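Peptidoglycan recognition protein-LC isoform LCx (PDB 2F2L) binds a monomeric peptidoglycan fragment and, through a complex with a second protein chain, probably takes part in sensing bacterial cell wall for innate immune signalling. Local coordinates at residues Leu4-Trp9 / Val76-Gly81; Ile25-Ile30 / Arg136-Arg141; Ser31-Glu36 / Ile64-Leu69. One frame throughout, in Å; residues are numbered along the deposited sequence.

Interaction 1: residues Leu4-Trp9 / Val76-Gly81. With MLD (glcnac(beta1-4)-murnac(1,6-anhydro)-L-ala-gamma-D-glu-meso-a2pm-D-ala), chain G.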
# COMPACT_ATOMS: atom_id res chain seq x y z
N LEU B 4 -9.88 -11.23 -18.38
CA LEU B 4 -11.15 -10.81 -17.78
C LEU B 4 -11.34 -9.30 -17.96
O LEU B 4 -10.54 -8.51 -17.47
CB LEU B 4 -11.18 -11.15 -16.28
CG LEU B 4 -11.26 -12.62 -15.91
CD1 LEU B 4 -11.20 -12.80 -14.39
CD2 LEU B 4 -12.54 -13.23 -16.48
N LYS B 5 -12.41 -8.92 -18.65
CA LYS B 5 -12.75 -7.51 -18.82
C LYS B 5 -13.10 -6.82 -17.50
O LYS B 5 -13.45 -7.48 -16.51
CB LYS B 5 -13.91 -7.37 -19.78
CG LYS B 5 -13.58 -7.79 -21.19
CD LYS B 5 -14.79 -7.74 -22.10
CE LYS B 5 -14.44 -8.24 -23.47
NZ LYS B 5 -15.49 -7.88 -24.47
N VAL B 6 -13.01 -5.49 -17.50
CA VAL B 6 -13.29 -4.70 -16.29
C VAL B 6 -14.59 -5.15 -15.62
O VAL B 6 -14.63 -5.44 -14.41
CB VAL B 6 -13.32 -3.18 -16.57
CG1 VAL B 6 -13.68 -2.40 -15.30
CG2 VAL B 6 -11.97 -2.71 -17.11
N ALA B 7 -15.64 -5.25 -16.41
CA ALA B 7 -16.95 -5.65 -15.91
C ALA B 7 -16.94 -7.06 -15.33
O ALA B 7 -17.66 -7.35 -14.37
CB ALA B 7 -18.00 -5.54 -17.02
N GLU B 8 -16.13 -7.94 -15.92
CA GLU B 8 -16.07 -9.33 -15.48
C GLU B 8 -15.37 -9.50 -14.13
O GLU B 8 -15.69 -10.45 -13.41
CB GLU B 8 -15.45 -10.22 -16.56
CG GLU B 8 -16.40 -10.44 -17.73
CD GLU B 8 -15.73 -10.94 -19.00
OE1 GLU B 8 -16.45 -11.21 -19.99
OE2 GLU B 8 -14.49 -11.07 -19.04
N TRP B 9 -14.44 -8.61 -13.78
CA TRP B 9 -13.89 -8.61 -12.41
C TRP B 9 -14.60 -7.63 -11.47
O TRP B 9 -14.17 -7.42 -10.33
CB TRP B 9 -12.36 -8.46 -12.38
CG TRP B 9 -11.72 -7.32 -13.11
CD1 TRP B 9 -11.11 -7.38 -14.33
CD2 TRP B 9 -11.50 -5.99 -12.62
NE1 TRP B 9 -10.56 -6.17 -14.64
CE2 TRP B 9 -10.80 -5.29 -13.62
CE3 TRP B 9 -11.86 -5.31 -11.44
CZ2 TRP B 9 -10.44 -3.95 -13.47
CZ3 TRP B 9 -11.50 -3.98 -11.30
CH2 TRP B 9 -10.81 -3.31 -12.31
N VAL B 76 -5.40 -12.88 -16.68
CA VAL B 76 -5.12 -11.50 -16.99
C VAL B 76 -6.38 -10.72 -16.68
O VAL B 76 -7.48 -11.12 -17.06
CB VAL B 76 -4.75 -11.32 -18.47
CG1 VAL B 76 -4.52 -9.86 -18.78
CG2 VAL B 76 -3.50 -12.16 -18.83
N TYR B 77 -6.18 -9.61 -15.97
CA TYR B 77 -7.25 -8.70 -15.56
C TYR B 77 -7.09 -7.45 -16.38
O TYR B 77 -6.08 -6.77 -16.27
CB TYR B 77 -7.13 -8.43 -14.05
CG TYR B 77 -7.46 -9.67 -13.30
CD1 TYR B 77 -8.75 -9.87 -12.82
CD2 TYR B 77 -6.53 -10.69 -13.15
CE1 TYR B 77 -9.10 -11.03 -12.18
CE2 TYR B 77 -6.85 -11.85 -12.50
CZ TYR B 77 -8.15 -12.02 -12.03
OH TYR B 77 -8.52 -13.17 -11.39
N GLU B 78 -8.05 -7.17 -17.26
CA GLU B 78 -8.00 -5.97 -18.10
C GLU B 78 -8.08 -4.69 -17.25
O GLU B 78 -8.87 -4.60 -16.33
CB GLU B 78 -9.16 -5.99 -19.11
CG GLU B 78 -9.16 -4.83 -20.10
CD GLU B 78 -10.43 -4.76 -20.96
OE1 GLU B 78 -11.57 -4.72 -20.42
OE2 GLU B 78 -10.28 -4.68 -22.20
N GLY B 79 -7.23 -3.71 -17.57
CA GLY B 79 -7.35 -2.36 -17.02
C GLY B 79 -7.88 -1.45 -18.11
O GLY B 79 -9.06 -1.55 -18.53
N ARG B 80 -7.02 -0.58 -18.61
CA ARG B 80 -7.38 0.27 -19.73
C ARG B 80 -7.34 -0.45 -21.08
O ARG B 80 -7.85 0.08 -22.07
CB ARG B 80 -6.50 1.52 -19.76
CG ARG B 80 -6.69 2.36 -18.53
CD ARG B 80 -5.83 3.59 -18.52
NE ARG B 80 -5.91 4.27 -17.22
CZ ARG B 80 -5.77 5.57 -16.99
NH1 ARG B 80 -5.56 6.44 -17.98
NH2 ARG B 80 -5.87 6.02 -15.75
N GLY B 81 -6.75 -1.66 -21.12
CA GLY B 81 -6.59 -2.42 -22.37
C GLY B 81 -5.50 -1.88 -23.30
O GLY B 81 -4.74 -1.00 -22.91
CAA MLD G . 7.89 -2.09 -3.46
CAB MLD G . 7.74 -0.93 -4.44
OAC MLD G . 7.65 -1.14 -5.65
N2 MLD G . 7.71 0.27 -3.88
C2 MLD G . 7.61 1.52 -4.63
C3 MLD G . 8.75 2.42 -4.15
O3 MLD G . 10.05 1.83 -4.37
C4 MLD G . 8.64 3.82 -4.76
O4 MLD G . 9.61 4.63 -4.12
C5 MLD G . 7.24 4.39 -4.47
C6 MLD G . 6.92 5.74 -5.12
O6 MLD G . 5.67 6.23 -4.56
O5 MLD G . 6.29 3.49 -5.03
C1 MLD G . 6.28 2.20 -4.37
O1 MLD G . 5.26 1.42 -4.93
CA4 MLD G . 3.94 1.88 -4.54
CA5 MLD G . 3.52 1.57 -3.10
OA5 MLD G . 2.32 0.73 -3.00
CA6 MLD G . 2.99 2.89 -2.67
OA6 MLD G . 1.68 2.92 -3.19
CA1 MLD G . 1.35 1.58 -3.65
CA2 MLD G . 1.56 1.54 -5.17
NAD MLD G . 0.68 0.51 -5.77
CAE MLD G . -0.18 0.78 -6.73
CAF MLD G . -1.00 -0.41 -7.19
OAG MLD G . -0.33 1.89 -7.25
CA3 MLD G . 3.01 1.20 -5.52
OAH MLD G . 3.37 1.65 -6.88
CAI MLD G . 3.33 0.60 -7.88
CAJ MLD G . 4.66 -0.10 -8.03
CAL MLD G . 2.95 1.22 -9.24
OAM MLD G . 2.95 0.48 -10.22
N MLD G . 2.63 2.51 -9.30
CA MLD G . 2.22 3.20 -10.53
CB MLD G . 0.70 3.05 -10.60
C MLD G . 2.56 4.69 -10.35
O MLD G . 2.18 5.30 -9.34
NAN MLD G . 3.30 5.22 -11.33
CAO MLD G . 3.76 6.61 -11.39
CAP MLD G . 5.28 6.69 -11.73
OBA MLD G . 5.67 7.77 -12.19
OAQ MLD G . 6.02 5.69 -11.57
CBB MLD G . 3.07 7.30 -12.56
CBC MLD G . 1.57 7.52 -12.39
CBD MLD G . 1.04 8.30 -13.60
OBE MLD G . 1.61 8.26 -14.69
NBF MLD G . -0.05 9.01 -13.38
CBG MLD G . -0.68 9.81 -14.44
CBH MLD G . 0.23 11.00 -14.81
OBI MLD G . 0.78 11.67 -13.94
NBJ MLD G . 0.39 11.20 -16.12
CBK MLD G . 1.20 12.30 -16.69
CBL MLD G . 0.31 13.11 -17.63
CBM MLD G . 2.43 11.81 -17.50
OBO MLD G . 2.39 10.66 -18.00
OBN MLD G . 3.37 12.63 -17.60
CBP MLD G . -2.06 10.27 -13.94
CBQ MLD G . -2.95 10.77 -15.08
CBR MLD G . -4.37 11.08 -14.59
CBS MLD G . -5.42 11.05 -15.70
CBT MLD G . -5.67 9.59 -16.12
OBV MLD G . -6.32 8.89 -15.33
OBU MLD G . -5.22 9.22 -17.22
NBW MLD G . -4.94 11.83 -16.85
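Leu4 and Tyr77 pair as short parallel strand ends, held by two backbone bonds that bracket Tyr77: Leu4 N donates to Val76 O at 2.7 Å, and Glu78 N to Leu4 O at 2.8 Å. A third bond, short but bent at the hydrogen, comes from a side chain. Trp9 NE1 reaches Glu78 O at 2.9 Å, meeting that oxygen in its carbonyl plane, on a lone pair. The acceptor lies only 6° out of the indole plane, so the N-H points at the oxygen from the edge of the indole, which helps to set the ring's tilt. Trp9 CG sits between its own backbone N and carbonyl carbon (chi1 52°), which directs the indole toward Tyr77 and Glu78. The carboxylate of Glu78 adds a weak bond, Val6 N to Glu78 OE1 at 3.3 Å. Within 4-9, Glu8 OE2 accepts Lys5 N at 3.0 Å, from above the carboxylate plane, which ties the turn together.

The edge of Tyr77 is directed at the face of the Trp9 five-membered ring in an offset edge-to-face pair, with planes 60° apart. Leu4 lies alongside Tyr77 and touches it with CD1, 3.5 Å from CE1, while the phenol OH is hydrogen-bonded to Asp73. Helix 41-58 covers this aromatic group through Val48 and Cys44.

Just beyond the strand, Arg80 extends to the peptide end of the ligand. Arg80 NH1 donates to MLD OBU and Arg80 NH2 to MLD OBV, each at 2.9 Å, a bidentate grip on the side-chain carboxylate of meso-diaminopimelate. Since the backbone oxygens of Ile64, His63 and Val85 also hold the guanidinium, the protein itself probably helps to position it; such a fork is consistent with selecting diaminopimelate-type peptidoglycan by charge.

Interaction 2: residues Ile25-Ile30 / Arg136-Arg141. With MLD (glcnac(beta1-4)-murnac(1,6-anhydro)-L-ala-gamma-D-glu-meso-a2pm-D-ala), chain G; SO4 (sulfate ion), chain F.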
# COMPACT_ATOMS: atom_id res chain seq x y z
N ILE B 25 2.14 -0.27 -30.69
CA ILE B 25 2.94 0.29 -29.61
C ILE B 25 4.22 -0.52 -29.51
O ILE B 25 4.19 -1.74 -29.62
CB ILE B 25 2.15 0.20 -28.27
CG1 ILE B 25 0.99 1.19 -28.28
CG2 ILE B 25 3.05 0.44 -27.05
CD1 ILE B 25 -0.17 0.72 -27.45
N ASN B 26 5.36 0.14 -29.32
CA ASN B 26 6.60 -0.62 -29.23
C ASN B 26 7.36 -0.47 -27.92
O ASN B 26 8.57 -0.70 -27.87
CB ASN B 26 7.49 -0.38 -30.46
CG ASN B 26 8.45 0.72 -30.28
OD1 ASN B 26 8.06 1.85 -29.95
ND2 ASN B 26 9.73 0.42 -30.50
N ARG B 27 6.63 -0.15 -26.85
CA ARG B 27 7.19 -0.11 -25.49
C ARG B 27 6.24 -0.82 -24.54
O ARG B 27 5.04 -0.58 -24.57
CB ARG B 27 7.38 1.34 -25.05
CG ARG B 27 7.98 1.54 -23.68
CD ARG B 27 8.03 3.04 -23.30
NE ARG B 27 8.64 3.87 -24.33
CZ ARG B 27 8.24 5.10 -24.69
NH1 ARG B 27 7.17 5.68 -24.13
NH2 ARG B 27 8.91 5.74 -25.63
N VAL B 28 6.79 -1.72 -23.71
CA VAL B 28 6.07 -2.37 -22.62
C VAL B 28 6.82 -2.10 -21.32
O VAL B 28 8.05 -2.21 -21.28
CB VAL B 28 5.96 -3.90 -22.82
CG1 VAL B 28 5.40 -4.59 -21.56
CG2 VAL B 28 5.10 -4.23 -24.02
N VAL B 29 6.07 -1.77 -20.26
CA VAL B 29 6.65 -1.48 -18.95
C VAL B 29 6.05 -2.42 -17.91
O VAL B 29 4.84 -2.44 -17.69
CB VAL B 29 6.41 -0.01 -18.55
CG1 VAL B 29 7.05 0.26 -17.19
CG2 VAL B 29 6.98 0.93 -19.60
N ILE B 30 6.90 -3.24 -17.31
CA ILE B 30 6.47 -4.19 -16.30
C ILE B 30 6.61 -3.62 -14.88
O ILE B 30 7.70 -3.19 -14.46
CB ILE B 30 7.29 -5.52 -16.39
CG1 ILE B 30 7.10 -6.18 -17.77
CG2 ILE B 30 6.96 -6.46 -15.22
CD1 ILE B 30 5.69 -6.36 -18.24
N ARG B 136 10.19 -3.04 -27.33
CA ARG B 136 11.16 -3.00 -26.24
C ARG B 136 10.43 -3.14 -24.89
O ARG B 136 9.40 -2.50 -24.67
CB ARG B 136 11.96 -1.70 -26.30
CG ARG B 136 12.83 -1.60 -27.56
CD ARG B 136 13.87 -0.50 -27.46
NE ARG B 136 14.38 -0.07 -28.77
CZ ARG B 136 15.47 0.68 -28.96
NH1 ARG B 136 16.20 1.08 -27.93
NH2 ARG B 136 15.83 1.02 -30.19
N LEU B 137 10.95 -4.02 -24.03
CA LEU B 137 10.35 -4.26 -22.72
C LEU B 137 11.26 -3.71 -21.63
O LEU B 137 12.49 -3.91 -21.68
CB LEU B 137 10.10 -5.75 -22.51
CG LEU B 137 9.39 -6.09 -21.19
CD1 LEU B 137 8.38 -7.18 -21.37
CD2 LEU B 137 10.41 -6.47 -20.11
N TYR B 138 10.66 -3.03 -20.65
CA TYR B 138 11.38 -2.43 -19.53
C TYR B 138 10.74 -2.78 -18.19
O TYR B 138 9.54 -3.00 -18.10
CB TYR B 138 11.40 -0.90 -19.64
CG TYR B 138 11.92 -0.37 -20.96
CD1 TYR B 138 13.29 -0.16 -21.16
CD2 TYR B 138 11.05 -0.07 -21.99
CE1 TYR B 138 13.75 0.33 -22.35
CE2 TYR B 138 11.51 0.41 -23.19
CZ TYR B 138 12.85 0.60 -23.38
OH TYR B 138 13.30 1.09 -24.59
N GLY B 139 11.57 -2.82 -17.15
CA GLY B 139 11.07 -2.78 -15.78
C GLY B 139 10.72 -1.34 -15.45
O GLY B 139 11.35 -0.42 -15.95
N HIS B 140 9.68 -1.15 -14.65
CA HIS B 140 9.25 0.18 -14.16
C HIS B 140 10.44 1.00 -13.63
O HIS B 140 10.56 2.19 -13.92
CB HIS B 140 8.19 -0.06 -13.08
CG HIS B 140 7.46 1.16 -12.59
ND1 HIS B 140 6.52 1.09 -11.59
CD2 HIS B 140 7.52 2.46 -12.96
CE1 HIS B 140 6.04 2.29 -11.35
NE2 HIS B 140 6.62 3.14 -12.18
N ARG B 141 11.31 0.35 -12.85
CA ARG B 141 12.48 1.04 -12.28
C ARG B 141 13.46 1.68 -13.26
O ARG B 141 14.24 2.54 -12.86
CB ARG B 141 13.26 0.11 -11.35
CG ARG B 141 13.66 -1.23 -11.92
CD ARG B 141 13.54 -2.26 -10.81
NE ARG B 141 14.82 -2.70 -10.40
CZ ARG B 141 15.09 -3.32 -9.25
NH1 ARG B 141 14.18 -3.56 -8.29
NH2 ARG B 141 16.34 -3.69 -9.06
CAA MLD G . 7.89 -2.09 -3.46
CAB MLD G . 7.74 -0.93 -4.44
OAC MLD G . 7.65 -1.14 -5.65
N2 MLD G . 7.71 0.27 -3.88
C2 MLD G . 7.61 1.52 -4.63
C3 MLD G . 8.75 2.42 -4.15
O3 MLD G . 10.05 1.83 -4.37
C4 MLD G . 8.64 3.82 -4.76
O4 MLD G . 9.61 4.63 -4.12
C5 MLD G . 7.24 4.39 -4.47
C6 MLD G . 6.92 5.74 -5.12
O6 MLD G . 5.67 6.23 -4.56
O5 MLD G . 6.29 3.49 -5.03
C1 MLD G . 6.28 2.20 -4.37
O1 MLD G . 5.26 1.42 -4.93
CA4 MLD G . 3.94 1.88 -4.54
CA5 MLD G . 3.52 1.57 -3.10
OA5 MLD G . 2.32 0.73 -3.00
CA6 MLD G . 2.99 2.89 -2.67
OA6 MLD G . 1.68 2.92 -3.19
CA1 MLD G . 1.35 1.58 -3.65
CA2 MLD G . 1.56 1.54 -5.17
NAD MLD G . 0.68 0.51 -5.77
CAE MLD G . -0.18 0.78 -6.73
CAF MLD G . -1.00 -0.41 -7.19
OAG MLD G . -0.33 1.89 -7.25
CA3 MLD G . 3.01 1.20 -5.52
OAH MLD G . 3.37 1.65 -6.88
CAI MLD G . 3.33 0.60 -7.88
CAJ MLD G . 4.66 -0.10 -8.03
CAL MLD G . 2.95 1.22 -9.24
OAM MLD G . 2.95 0.48 -10.22
N MLD G . 2.63 2.51 -9.30
CA MLD G . 2.22 3.20 -10.53
CB MLD G . 0.70 3.05 -10.60
C MLD G . 2.56 4.69 -10.35
O MLD G . 2.18 5.30 -9.34
NAN MLD G . 3.30 5.22 -11.33
CAO MLD G . 3.76 6.61 -11.39
CAP MLD G . 5.28 6.69 -11.73
OBA MLD G . 5.67 7.77 -12.19
OAQ MLD G . 6.02 5.69 -11.57
CBB MLD G . 3.07 7.30 -12.56
CBC MLD G . 1.57 7.52 -12.39
CBD MLD G . 1.04 8.30 -13.60
OBE MLD G . 1.61 8.26 -14.69
NBF MLD G . -0.05 9.01 -13.38
CBG MLD G . -0.68 9.81 -14.44
CBH MLD G . 0.23 11.00 -14.81
OBI MLD G . 0.78 11.67 -13.94
NBJ MLD G . 0.39 11.20 -16.12
CBK MLD G . 1.20 12.30 -16.69
CBL MLD G . 0.31 13.11 -17.63
CBM MLD G . 2.43 11.81 -17.50
OBO MLD G . 2.39 10.66 -18.00
OBN MLD G . 3.37 12.63 -17.60
CBP MLD G . -2.06 10.27 -13.94
CBQ MLD G . -2.95 10.77 -15.08
CBR MLD G . -4.37 11.08 -14.59
CBS MLD G . -5.42 11.05 -15.70
CBT MLD G . -5.67 9.59 -16.12
OBV MLD G . -6.32 8.89 -15.33
OBU MLD G . -5.22 9.22 -17.22
NBW MLD G . -4.94 11.83 -16.85
S SO4 F . 9.39 9.35 -25.40
O1 SO4 F . 9.41 10.33 -24.31
O2 SO4 F . 9.81 9.97 -26.65
O3 SO4 F . 8.03 8.83 -25.56
O4 SO4 F . 10.32 8.26 -25.07
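Val28 and Leu137 stand at the middle of a parallel strand pair, 25-30 beside 136-139, whose axes approach to 4.6 Å at 23°. Five backbone bonds, all of 2.8 to 2.9 Å between donor and acceptor, alternate between the strands: Arg136 N to Asn26 O, Val28 N to Arg136 O, Tyr138 N to Val28 O, Ile30 N to Tyr138 O and His140 N to Ile30 O. Three CA-H...O contacts reinforce them, as from Val29 CA to Tyr138 O at 3.4 Å.

On the face of Val28, Ile30 and Leu137 the contacts are apolar. Leu137 CD1 fits between Ile30 CG1 at 3.9 Å and Val28 CG1 at 4.0 Å, and helix 151-157 closes over Ile30 and Leu137 with Ile157. On the other face Val29 CG1 rests on His140 CA, and Arg27 brings CG to the edge of the Tyr138 ring, 3.7 Å from CE2.

Bound groups take the polar ends. The Arg27 chain bends at chi3 (-51°), and NH2 binds a sulfate, probably from the crystallisation liquor, through O3. Where the second strand ends, His140 NE2 donates to MLD OAQ, an alpha-carboxylate oxygen of D-glutamate, at 2.7 Å and near the ring plane, while ND1 is hydrogen-bonded to Ser148. With both ring nitrogens bonded, the imidazole's rotation is well restrained, consistent with His140 recognising the D-glutamate carboxylate.

Interaction 3: residues Ser31-Glu36 / Ile64-Leu69. With MLD (glcnac(beta1-4)-murnac(1,6-anhydro)-L-ala-gamma-D-glu-meso-a2pm-D-ala), chain G.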
# COMPACT_ATOMS: atom_id res chain seq x y z
N SER B 31 5.51 -3.65 -14.13
CA SER B 31 5.48 -3.22 -12.73
C SER B 31 4.99 -4.36 -11.85
O SER B 31 4.64 -5.43 -12.35
CB SER B 31 4.55 -2.01 -12.57
OG SER B 31 3.22 -2.31 -13.01
N HIS B 32 4.98 -4.13 -10.54
CA HIS B 32 4.13 -4.94 -9.63
C HIS B 32 3.22 -3.99 -8.86
O HIS B 32 3.43 -2.78 -8.88
CB HIS B 32 4.98 -5.83 -8.68
CG HIS B 32 5.86 -5.09 -7.72
ND1 HIS B 32 6.63 -5.75 -6.78
CD2 HIS B 32 6.09 -3.77 -7.53
CE1 HIS B 32 7.30 -4.86 -6.07
NE2 HIS B 32 6.98 -3.65 -6.49
N THR B 33 2.23 -4.54 -8.18
CA THR B 33 1.30 -3.72 -7.41
C THR B 33 1.83 -3.31 -6.05
O THR B 33 1.29 -2.39 -5.43
CB THR B 33 -0.08 -4.42 -7.19
OG1 THR B 33 0.10 -5.62 -6.43
CG2 THR B 33 -0.80 -4.69 -8.51
N ALA B 34 2.87 -4.01 -5.58
CA ALA B 34 3.45 -3.85 -4.23
C ALA B 34 2.45 -4.05 -3.08
O ALA B 34 2.57 -3.46 -1.98
CB ALA B 34 4.16 -2.52 -4.11
N ALA B 35 1.47 -4.92 -3.32
CA ALA B 35 0.54 -5.34 -2.29
C ALA B 35 0.53 -6.87 -2.27
O ALA B 35 1.48 -7.50 -2.77
CB ALA B 35 -0.84 -4.73 -2.53
N GLU B 36 -0.47 -7.48 -1.66
CA GLU B 36 -0.46 -8.93 -1.50
C GLU B 36 -0.81 -9.58 -2.86
O GLU B 36 -1.52 -9.00 -3.65
CB GLU B 36 -1.40 -9.38 -0.36
CG GLU B 36 -1.27 -10.87 -0.03
CD GLU B 36 -2.12 -11.34 1.16
OE1 GLU B 36 -2.67 -10.49 1.93
OE2 GLU B 36 -2.25 -12.57 1.31
N ILE B 64 -8.36 2.75 -13.41
CA ILE B 64 -7.20 1.98 -12.98
C ILE B 64 -6.06 2.30 -13.96
O ILE B 64 -6.28 2.45 -15.17
CB ILE B 64 -7.51 0.49 -12.93
CG1 ILE B 64 -6.46 -0.27 -12.15
CG2 ILE B 64 -7.66 -0.10 -14.34
CD1 ILE B 64 -6.90 -1.65 -11.77
N GLY B 65 -4.86 2.45 -13.42
CA GLY B 65 -3.73 3.01 -14.16
C GLY B 65 -3.10 2.07 -15.15
O GLY B 65 -2.54 2.51 -16.13
N TYR B 66 -3.20 0.77 -14.91
CA TYR B 66 -2.54 -0.20 -15.78
C TYR B 66 -3.35 -0.50 -17.04
O TYR B 66 -4.56 -0.35 -17.07
CB TYR B 66 -2.25 -1.49 -15.01
CG TYR B 66 -1.47 -1.28 -13.72
CD1 TYR B 66 -0.20 -0.71 -13.73
CD2 TYR B 66 -2.03 -1.61 -12.48
CE1 TYR B 66 0.52 -0.50 -12.55
CE2 TYR B 66 -1.32 -1.43 -11.28
CZ TYR B 66 -0.05 -0.87 -11.32
OH TYR B 66 0.66 -0.69 -10.17
N ASN B 67 -2.67 -0.92 -18.10
CA ASN B 67 -3.38 -1.44 -19.24
C ASN B 67 -3.89 -2.85 -18.92
O ASN B 67 -5.04 -3.18 -19.23
CB ASN B 67 -2.49 -1.39 -20.47
CG ASN B 67 -2.19 0.02 -20.85
OD1 ASN B 67 -3.10 0.70 -21.40
ND2 ASN B 67 -1.07 0.47 -20.54
N PHE B 68 -3.04 -3.65 -18.28
CA PHE B 68 -3.38 -5.01 -17.87
C PHE B 68 -2.73 -5.33 -16.54
O PHE B 68 -1.73 -4.73 -16.17
CB PHE B 68 -2.92 -6.05 -18.91
CG PHE B 68 -3.50 -5.84 -20.28
CD1 PHE B 68 -4.73 -6.39 -20.62
CD2 PHE B 68 -2.81 -5.10 -21.24
CE1 PHE B 68 -5.26 -6.21 -21.87
CE2 PHE B 68 -3.33 -4.91 -22.50
CZ PHE B 68 -4.57 -5.46 -22.82
N LEU B 69 -3.32 -6.27 -15.80
CA LEU B 69 -2.65 -6.82 -14.62
C LEU B 69 -2.65 -8.33 -14.76
O LEU B 69 -3.52 -8.88 -15.41
CB LEU B 69 -3.37 -6.44 -13.32
CG LEU B 69 -3.63 -4.98 -12.99
CD1 LEU B 69 -4.94 -4.49 -13.60
CD2 LEU B 69 -3.62 -4.80 -11.45
CAA MLD G . 7.89 -2.09 -3.46
CAB MLD G . 7.74 -0.93 -4.44
OAC MLD G . 7.65 -1.14 -5.65
N2 MLD G . 7.71 0.27 -3.88
C2 MLD G . 7.61 1.52 -4.63
C3 MLD G . 8.75 2.42 -4.15
O3 MLD G . 10.05 1.83 -4.37
C4 MLD G . 8.64 3.82 -4.76
O4 MLD G . 9.61 4.63 -4.12
C5 MLD G . 7.24 4.39 -4.47
C6 MLD G . 6.92 5.74 -5.12
O6 MLD G . 5.67 6.23 -4.56
O5 MLD G . 6.29 3.49 -5.03
C1 MLD G . 6.28 2.20 -4.37
O1 MLD G . 5.26 1.42 -4.93
CA4 MLD G . 3.94 1.88 -4.54
CA5 MLD G . 3.52 1.57 -3.10
OA5 MLD G . 2.32 0.73 -3.00
CA6 MLD G . 2.99 2.89 -2.67
OA6 MLD G . 1.68 2.92 -3.19
CA1 MLD G . 1.35 1.58 -3.65
CA2 MLD G . 1.56 1.54 -5.17
NAD MLD G . 0.68 0.51 -5.77
CAE MLD G . -0.18 0.78 -6.73
CAF MLD G . -1.00 -0.41 -7.19
OAG MLD G . -0.33 1.89 -7.25
CA3 MLD G . 3.01 1.20 -5.52
OAH MLD G . 3.37 1.65 -6.88
CAI MLD G . 3.33 0.60 -7.88
CAJ MLD G . 4.66 -0.10 -8.03
CAL MLD G . 2.95 1.22 -9.24
OAM MLD G . 2.95 0.48 -10.22
N MLD G . 2.63 2.51 -9.30
CA MLD G . 2.22 3.20 -10.53
CB MLD G . 0.70 3.05 -10.60
C MLD G . 2.56 4.69 -10.35
O MLD G . 2.18 5.30 -9.34
NAN MLD G . 3.30 5.22 -11.33
CAO MLD G . 3.76 6.61 -11.39
CAP MLD G . 5.28 6.69 -11.73
OBA MLD G . 5.67 7.77 -12.19
OAQ MLD G . 6.02 5.69 -11.57
CBB MLD G . 3.07 7.30 -12.56
CBC MLD G . 1.57 7.52 -12.39
CBD MLD G . 1.04 8.30 -13.60
OBE MLD G . 1.61 8.26 -14.69
NBF MLD G . -0.05 9.01 -13.38
CBG MLD G . -0.68 9.81 -14.44
CBH MLD G . 0.23 11.00 -14.81
OBI MLD G . 0.78 11.67 -13.94
NBJ MLD G . 0.39 11.20 -16.12
CBK MLD G . 1.20 12.30 -16.69
CBL MLD G . 0.31 13.11 -17.63
CBM MLD G . 2.43 11.81 -17.50
OBO MLD G . 2.39 10.66 -18.00
OBN MLD G . 3.37 12.63 -17.60
CBP MLD G . -2.06 10.27 -13.94
CBQ MLD G . -2.95 10.77 -15.08
CBR MLD G . -4.37 11.08 -14.59
CBS MLD G . -5.42 11.05 -15.70
CBT MLD G . -5.67 9.59 -16.12
OBV MLD G . -6.32 8.89 -15.33
OBU MLD G . -5.22 9.22 -17.22
NBW MLD G . -4.94 11.83 -16.85
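Tyr66 and Ser31 meet in the peptidoglycan-binding cleft of the amidase-like fold, where the end of strand 25-32 faces the loop leading into strand 68-70. From CB, which points toward residues 31-36, the Tyr66 ring is set with CG anti to the carbonyl carbon (chi1 -54°). CD1 and then CE1 approach Ser31 OG, the latter to 3.3 Å, with the hydroxyl lying obliquely to the ring; that hydroxyl has weak hydrogen bonds with Ser100 and with Ile99 O. CE2 passes Thr33 CG2 at 4.3 Å, also oblique and on the same side of the ring plane. This methyl, Thr33 CG2, in turn meets Leu69 CD2 at 4.1 Å, their side chains crossing at about a right angle. His55 packs edge-to-face with the same ring.

The end of strand 25-32 and the residue after it hold the acetamido groups of both sugars: His32 NE2 donates to MLD OAC, the acetyl oxygen of GlcNAc, at 2.7 Å, and Thr33 O accepts MLD NAD, the acetamido nitrogen of the anhydro-MurNAc, at 3.0 Å. At the tip of the phenol, Tyr66 OH donates to the lactyl carbonyl oxygen, which lies in the ring plane, with 2.6 Å between Tyr66 OH and MLD OAM.

How the interactions relate
Along the chain the segments run 4-9, 25-30, 31-36, 64-69, 76-81 and 136-141, so interactions 1 and 2 interlock while both segments of interaction 3 fall between the ends of each. All three reach one mixed sheet. Interactions 1 and 2 involve its opposite outer strands, 3-4 and 135-139, with centres about 20 Å apart; the centre of interaction 3 is about 12 Å from that of interaction 1 and about 14 Å from that of interaction 2. It shares strand 25-32 with interaction 2, and strand 68-70 is the neighbour of 76-78. Because each contact also touches the same ligand, distant parts of the sheet are combined into one cleft that grips sugar, lactyl group and stem peptide together.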